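Local atomic coordinates of Two-component sensor histidine kinase (Nostoc sp., PDB entry 6OZB), a protein that probably senses light through a bilin chromophore held in its GAF domain, as a phytochrome-type sensor histidine kinase. Residues 95-107 and 148-162. The protein carries 1 engineered substitution. Sequence-based numbering, arbitrary orientation.
Sequences LLVKSKVRSIVDV and VKSSVVAPIFCQDEL. With PEB (phycoerythrobilin), chain F.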
loop_
_atom_site.group_PDB
_atom_site.type_symbol
_atom_site.label_atom_id
_atom_site.label_comp_id
_atom_site.label_asym_id
_atom_site.label_seq_id
_atom_site.Cartn_x
_atom_site.Cartn_y
_atom_site.Cartn_z
ATOM N N LEU C 95 -3.971 18.352 -0.315
ATOM C CA LEU C 95 -4.773 17.129 -0.243
ATOM C C LEU C 95 -5.979 17.312 0.638
ATOM O O LEU C 95 -7.052 16.785 0.340
ATOM C CB LEU C 95 -3.968 15.945 0.278
ATOM C CG LEU C 95 -2.898 15.399 -0.650
ATOM C CD1 LEU C 95 -2.223 14.201 -0.008
ATOM C CD2 LEU C 95 -3.522 15.043 -1.983
ATOM N N LEU C 96 -5.787 18.025 1.741
ATOM C CA LEU C 96 -6.885 18.339 2.646
ATOM C C LEU C 96 -7.940 19.189 1.924
ATOM O O LEU C 96 -9.121 18.857 1.933
ATOM C CB LEU C 96 -6.347 19.042 3.906
ATOM C CG LEU C 96 -5.525 18.176 4.861
ATOM C CD1 LEU C 96 -4.788 19.023 5.854
ATOM C CD2 LEU C 96 -6.429 17.215 5.586
ATOM N N VAL C 97 -7.501 20.266 1.274
ATOM C CA VAL C 97 -8.420 21.249 0.664
ATOM C C VAL C 97 -9.143 20.704 -0.567
ATOM O O VAL C 97 -10.347 20.874 -0.695
ATOM C CB VAL C 97 -7.676 22.545 0.271
ATOM C CG1 VAL C 97 -8.568 23.460 -0.584
ATOM C CG2 VAL C 97 -7.187 23.271 1.515
ATOM N N LYS C 98 -8.391 20.077 -1.473
ATOM C CA LYS C 98 -8.912 19.623 -2.767
ATOM C C LYS C 98 -9.512 18.216 -2.755
ATOM O O LYS C 98 -10.480 17.961 -3.455
ATOM C CB LYS C 98 -7.792 19.689 -3.818
ATOM C CG LYS C 98 -7.299 21.103 -4.109
ATOM C CD LYS C 98 -8.377 21.911 -4.834
ATOM C CE LYS C 98 -7.911 23.305 -5.213
ATOM N NZ LYS C 98 -7.710 24.150 -4.005
ATOM N N SER C 99 -8.956 17.300 -1.968
ATOM C CA SER C 99 -9.484 15.938 -1.940
ATOM C C SER C 99 -10.213 15.599 -0.640
ATOM O O SER C 99 -10.793 14.520 -0.530
ATOM C CB SER C 99 -8.366 14.934 -2.179
ATOM O OG SER C 99 -7.802 15.142 -3.460
ATOM N N LYS C 100 -10.192 16.514 0.328
ATOM C CA LYS C 100 -10.773 16.256 1.625
ATOM C C LYS C 100 -10.278 14.916 2.174
ATOM O O LYS C 100 -11.042 14.119 2.713
ATOM C CB LYS C 100 -12.305 16.290 1.537
ATOM C CG LYS C 100 -12.822 17.574 0.906
ATOM C CD LYS C 100 -14.263 17.836 1.302
ATOM C CE LYS C 100 -14.774 19.192 0.784
ATOM N NZ LYS C 100 -13.999 19.696 -0.383
ATOM N N VAL C 101 -8.985 14.677 2.020
ATOM C CA VAL C 101 -8.397 13.418 2.409
ATOM C C VAL C 101 -8.504 13.149 3.929
ATOM O O VAL C 101 -8.375 14.068 4.746
ATOM C CB VAL C 101 -6.914 13.380 1.952
ATOM C CG1 VAL C 101 -6.028 14.181 2.892
ATOM C CG2 VAL C 101 -6.431 11.974 1.864
ATOM N N ARG C 102 -8.763 11.889 4.275
ATOM C CA ARG C 102 -8.658 11.370 5.635
ATOM C C ARG C 102 -7.368 10.571 5.660
ATOM O O ARG C 102 -7.082 9.859 4.706
ATOM C CB ARG C 102 -9.863 10.515 6.005
ATOM C CG ARG C 102 -11.214 11.290 6.007
ATOM C CD ARG C 102 -11.817 11.435 4.627
ATOM N NE ARG C 102 -12.019 10.154 3.962
ATOM C CZ ARG C 102 -13.084 9.373 4.125
ATOM N NH1 ARG C 102 -14.060 9.704 4.970
ATOM N NH2 ARG C 102 -13.147 8.234 3.475
ATOM N N SER C 103 -6.585 10.701 6.729
ATOM C CA SER C 103 -5.250 10.107 6.773
ATOM C C SER C 103 -5.026 9.280 8.020
ATOM O O SER C 103 -5.341 9.732 9.109
ATOM C CB SER C 103 -4.185 11.190 6.735
ATOM O OG SER C 103 -4.225 11.961 5.553
ATOM N N ILE C 104 -4.470 8.080 7.832
ATOM C CA ILE C 104 -4.090 7.170 8.903
ATOM C C ILE C 104 -2.577 6.965 8.872
ATOM O O ILE C 104 -2.083 6.398 7.920
ATOM C CB ILE C 104 -4.761 5.792 8.734
ATOM C CG1 ILE C 104 -6.291 5.900 8.717
ATOM C CG2 ILE C 104 -4.266 4.816 9.788
ATOM C CD1 ILE C 104 -6.978 4.717 8.021
ATOM N N VAL C 105 -1.857 7.392 9.913
ATOM C CA VAL C 105 -0.416 7.163 9.994
ATOM C C VAL C 105 -0.161 6.000 10.922
ATOM O O VAL C 105 -0.636 5.982 12.046
ATOM C CB VAL C 105 0.361 8.419 10.485
ATOM C CG1 VAL C 105 1.838 8.146 10.536
ATOM C CG2 VAL C 105 0.087 9.589 9.557
ATOM N N ASP C 106 0.613 5.034 10.429
ATOM C CA ASP C 106 0.998 3.863 11.177
ATOM C C ASP C 106 2.509 3.925 11.361
ATOM O O ASP C 106 3.293 3.610 10.454
ATOM C CB ASP C 106 0.551 2.612 10.445
ATOM C CG ASP C 106 0.762 1.358 11.262
ATOM O OD1 ASP C 106 -0.152 0.998 12.038
ATOM O OD2 ASP C 106 1.829 0.724 11.098
ATOM N N VAL C 107 2.921 4.378 12.531
ATOM C CA VAL C 107 4.339 4.612 12.771
ATOM C C VAL C 107 5.167 3.344 12.644
ATOM O O VAL C 107 6.270 3.371 12.065
ATOM C CB VAL C 107 4.532 5.260 14.161
ATOM C CG1 VAL C 107 5.979 5.344 14.528
ATOM C CG2 VAL C 107 3.916 6.671 14.167
ATOM N N VAL C 148 3.286 9.241 20.067
ATOM C CA VAL C 148 2.124 8.774 19.292
ATOM C C VAL C 148 2.573 7.689 18.294
ATOM O O VAL C 148 3.499 7.913 17.530
ATOM C CB VAL C 148 1.489 9.915 18.546
ATOM C CG1 VAL C 148 0.401 9.425 17.620
ATOM C CG2 VAL C 148 0.931 10.931 19.534
ATOM N N LYS C 149 1.905 6.537 18.309
ATOM C CA LYS C 149 2.155 5.454 17.354
ATOM C C LYS C 149 1.089 5.347 16.271
ATOM O O LYS C 149 1.323 4.739 15.211
ATOM C CB LYS C 149 2.263 4.119 18.114
ATOM C CG LYS C 149 3.584 4.022 18.891
ATOM C CD LYS C 149 3.787 2.697 19.575
ATOM C CE LYS C 149 5.081 2.706 20.374
ATOM N NZ LYS C 149 5.241 1.426 21.108
ATOM N N SER C 150 -0.071 5.960 16.517
ATOM C CA SER C 150 -1.181 5.961 15.578
ATOM C C SER C 150 -1.824 7.319 15.541
ATOM O O SER C 150 -2.237 7.821 16.597
ATOM C CB SER C 150 -2.245 4.934 16.008
ATOM O OG SER C 150 -3.470 5.093 15.303
ATOM N N SER C 151 -1.985 7.871 14.340
ATOM C CA SER C 151 -2.673 9.146 14.167
ATOM C C SER C 151 -3.749 8.991 13.100
ATOM O O SER C 151 -3.514 8.350 12.075
ATOM C CB SER C 151 -1.689 10.227 13.769
ATOM O OG SER C 151 -2.346 11.440 13.492
ATOM N N VAL C 152 -4.926 9.566 13.338
ATOM C CA VAL C 152 -5.995 9.576 12.335
ATOM C C VAL C 152 -6.547 10.984 12.277
ATOM O O VAL C 152 -6.893 11.552 13.325
ATOM C CB VAL C 152 -7.136 8.593 12.657
ATOM C CG1 VAL C 152 -8.183 8.590 11.529
ATOM C CG2 VAL C 152 -6.618 7.191 12.847
ATOM N N VAL C 153 -6.602 11.549 11.070
ATOM C CA VAL C 153 -7.046 12.936 10.876
ATOM C C VAL C 153 -8.126 13.024 9.810
ATOM O O VAL C 153 -7.998 12.451 8.746
ATOM C CB VAL C 153 -5.866 13.817 10.473
ATOM C CG1 VAL C 153 -6.304 15.226 10.132
ATOM C CG2 VAL C 153 -4.840 13.849 11.617
ATOM N N ALA C 154 -9.200 13.746 10.120
ATOM C CA ALA C 154 -10.213 14.089 9.131
ATOM C C ALA C 154 -10.467 15.596 9.165
ATOM O O ALA C 154 -10.628 16.168 10.254
ATOM C CB ALA C 154 -11.501 13.345 9.401
ATOM N N PRO C 155 -10.505 16.238 7.999
ATOM C CA PRO C 155 -10.703 17.685 7.938
ATOM C C PRO C 155 -12.129 18.080 8.226
ATOM O O PRO C 155 -13.053 17.332 7.918
ATOM C CB PRO C 155 -10.325 18.038 6.501
ATOM C CG PRO C 155 -10.602 16.817 5.737
ATOM C CD PRO C 155 -10.290 15.669 6.653
ATOM N N ILE C 156 -12.273 19.275 8.782
ATOM C CA ILE C 156 -13.560 19.910 9.031
ATOM C C ILE C 156 -13.677 21.112 8.107
ATOM O O ILE C 156 -12.790 21.996 8.080
ATOM C CB ILE C 156 -13.667 20.358 10.489
ATOM C CG1 ILE C 156 -13.425 19.192 11.451
ATOM C CG2 ILE C 156 -15.008 21.021 10.788
ATOM C CD1 ILE C 156 -13.146 19.653 12.882
ATOM N N PHE C 157 -14.783 21.183 7.370
ATOM C CA PHE C 157 -15.011 22.281 6.439
ATOM C C PHE C 157 -16.179 23.125 6.912
ATOM O O PHE C 157 -17.060 22.646 7.618
ATOM C CB PHE C 157 -15.265 21.769 5.024
ATOM C CG PHE C 157 -14.027 21.281 4.329
ATOM C CD1 PHE C 157 -13.570 20.004 4.524
ATOM C CD2 PHE C 157 -13.299 22.119 3.505
ATOM C CE1 PHE C 157 -12.425 19.569 3.912
ATOM C CE2 PHE C 157 -12.154 21.677 2.881
ATOM C CZ PHE C 157 -11.716 20.403 3.095
ATOM N N CYS C 158 -16.168 24.392 6.539
ATOM C CA CYS C 158 -17.355 25.215 6.692
ATOM C C CYS C 158 -17.611 25.774 5.316
ATOM O O CYS C 158 -16.835 26.581 4.809
ATOM C CB CYS C 158 -17.165 26.306 7.749
ATOM S SG CYS C 158 -18.673 27.347 7.945
ATOM N N GLN C 159 -18.694 25.302 4.703
ATOM C CA GLN C 159 -18.929 25.515 3.283
ATOM C C GLN C 159 -17.702 25.010 2.509
ATOM O O GLN C 159 -17.400 23.814 2.574
ATOM C CB GLN C 159 -19.254 26.982 3.025
ATOM C CG GLN C 159 -20.465 27.424 3.857
ATOM C CD GLN C 159 -20.982 28.804 3.506
ATOM O OE1 GLN C 159 -20.237 29.780 3.510
ATOM N NE2 GLN C 159 -22.269 28.890 3.208
ATOM N N ASP C 160 -16.969 25.881 1.818
ATOM C CA ASP C 160 -15.819 25.411 1.038
ATOM C C ASP C 160 -14.469 25.705 1.701
ATOM O O ASP C 160 -13.420 25.440 1.120
ATOM C CB ASP C 160 -15.857 26.020 -0.366
ATOM C CG ASP C 160 -15.819 27.529 -0.345
ATOM O OD1 ASP C 160 -16.597 28.119 0.430
ATOM O OD2 ASP C 160 -15.031 28.126 -1.113
ATOM N N GLU C 161 -14.492 26.198 2.932
ATOM C CA GLU C 161 -13.265 26.608 3.602
ATOM C C GLU C 161 -12.797 25.523 4.559
ATOM O O GLU C 161 -13.592 24.961 5.310
ATOM C CB GLU C 161 -13.476 27.904 4.384
ATOM C CG GLU C 161 -13.901 29.103 3.537
ATOM C CD GLU C 161 -12.801 29.622 2.625
ATOM O OE1 GLU C 161 -11.614 29.540 3.010
ATOM O OE2 GLU C 161 -13.128 30.125 1.526
ATOM N N LEU C 162 -11.509 25.217 4.508
ATOM C CA LEU C 162 -10.918 24.302 5.475
ATOM C C LEU C 162 -10.879 24.993 6.828
ATOM O O LEU C 162 -10.072 25.882 7.055
ATOM C CB LEU C 162 -9.515 23.877 5.045
ATOM C CG LEU C 162 -8.764 22.960 5.998
ATOM C CD1 LEU C 162 -9.534 21.645 6.237
ATOM C CD2 LEU C 162 -7.365 22.689 5.498
HETATM C CHC PEB F . 0.281 18.208 11.849
HETATM N NC PEB F . 1.304 17.233 9.752
HETATM C C1C PEB F . 0.930 16.576 8.620
HETATM C C2C PEB F . -0.425 16.362 8.634
HETATM C C3C PEB F . -0.923 16.903 9.799
HETATM C C4C PEB F . 0.178 17.452 10.493
HETATM C CMC PEB F . -2.406 16.866 10.123
HETATM C CAC PEB F . -1.183 15.623 7.480
HETATM C CBC PEB F . -0.944 14.124 7.546
HETATM C CGC PEB F . -1.834 13.543 8.614
HETATM O O1C PEB F . -3.083 13.711 8.514
HETATM O O2C PEB F . -1.348 12.890 9.586
HETATM N ND PEB F . -1.041 16.659 13.176
HETATM C C1D PEB F . -0.917 18.083 12.655
HETATM C C2D PEB F . -0.763 18.865 13.872
HETATM C C3D PEB F . -0.755 18.064 14.994
HETATM C C4D PEB F . -0.943 16.700 14.661
HETATM C CMD PEB F . -0.514 20.398 13.863
HETATM C CAD PEB F . -0.470 18.588 16.413
HETATM C CBD PEB F . -1.232 18.123 17.452
HETATM O OD PEB F . -1.020 15.735 15.407
HETATM N NA PEB F . 6.143 18.642 9.897
HETATM C C1A PEB F . 6.828 19.366 10.910
HETATM C C2A PEB F . 8.093 19.950 10.337
HETATM C C3A PEB F . 8.144 19.558 8.868
HETATM C C4A PEB F . 6.869 18.722 8.647
HETATM C CMA PEB F . 8.191 21.492 10.556
HETATM C CBA PEB F . 10.700 19.447 8.600
HETATM O OA PEB F . 6.418 19.496 12.051
HETATM C CHA PEB F . 6.599 18.101 7.463
HETATM C CAA PEB F . 9.346 18.746 8.377
HETATM N NB PEB F . 4.057 17.321 7.970
HETATM C C1B PEB F . 5.307 17.332 7.200
HETATM C C2B PEB F . 5.196 16.489 6.034
HETATM C C3B PEB F . 3.881 15.923 6.055
HETATM C C4B PEB F . 3.128 16.431 7.256
HETATM C CHB PEB F . 1.829 16.058 7.496
HETATM C CMB PEB F . 6.272 16.272 5.018
HETATM C CAB PEB F . 3.308 14.962 5.034
HETATM C CBB PEB F . 3.446 13.550 5.561
HETATM C CGB PEB F . 3.005 12.650 4.405
HETATM O O1B PEB F . 1.796 12.711 4.031
HETATM O O2B PEB F . 3.837 11.905 3.832
HETATM O O HOH W 1 -6.679 14.243 6.696
HETATM O O HOH W 2 -2.899 11.138 10.678
HETATM O O HOH W 3 -2.476 4.176 12.879
#
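Two neighbouring antiparallel strands of the GAF-domain sheet, 102-106 and 150-158, meet here beneath the bilin chromophore, and helix 90-99, which leads into the first, closes over the far end of the second. Ser103 and Val153 form a hydrogen-bonded pair in which Ser103 N to Val153 O and Val153 N to Ser103 O are both 3.0 Å. The pair Val105 and Ser151 repeats this less evenly, Ser151 N reaching Val105 O at 3.3 Å. Ser103, Val105 and Val153 turn to the phycoerythrobilin, and Ser103 CB and Val153 CB approach its carboxylate oxygen O1C. A water donates to O2C at 2.6 Å and to Ser103 O, and accepts from Ser151 OG. On the other face Ile104 CG1 meets Val152 CG1, with Met184 of helix 178-201 beyond Val152. Past Pro155, the Phe157 ring is sandwiched: Lys100 CE lies 3.9 Å from its centroid over one face, and Lys100 NZ stays over that face in a cation-pi contact, 4.4 Å from the Phe157 centroid, while Leu162 CD1 sits off-centre over the opposite face. Leu96 O meets the ring edge at CZ, 3.2 Å away. An alanine instead of Phe157 would probably open a gap between Lys100 and Leu162 and leave the lysine chain free to swing. The result is an antiparallel strand pair with the bilin propionate against one face, as in phytochrome GAF pockets.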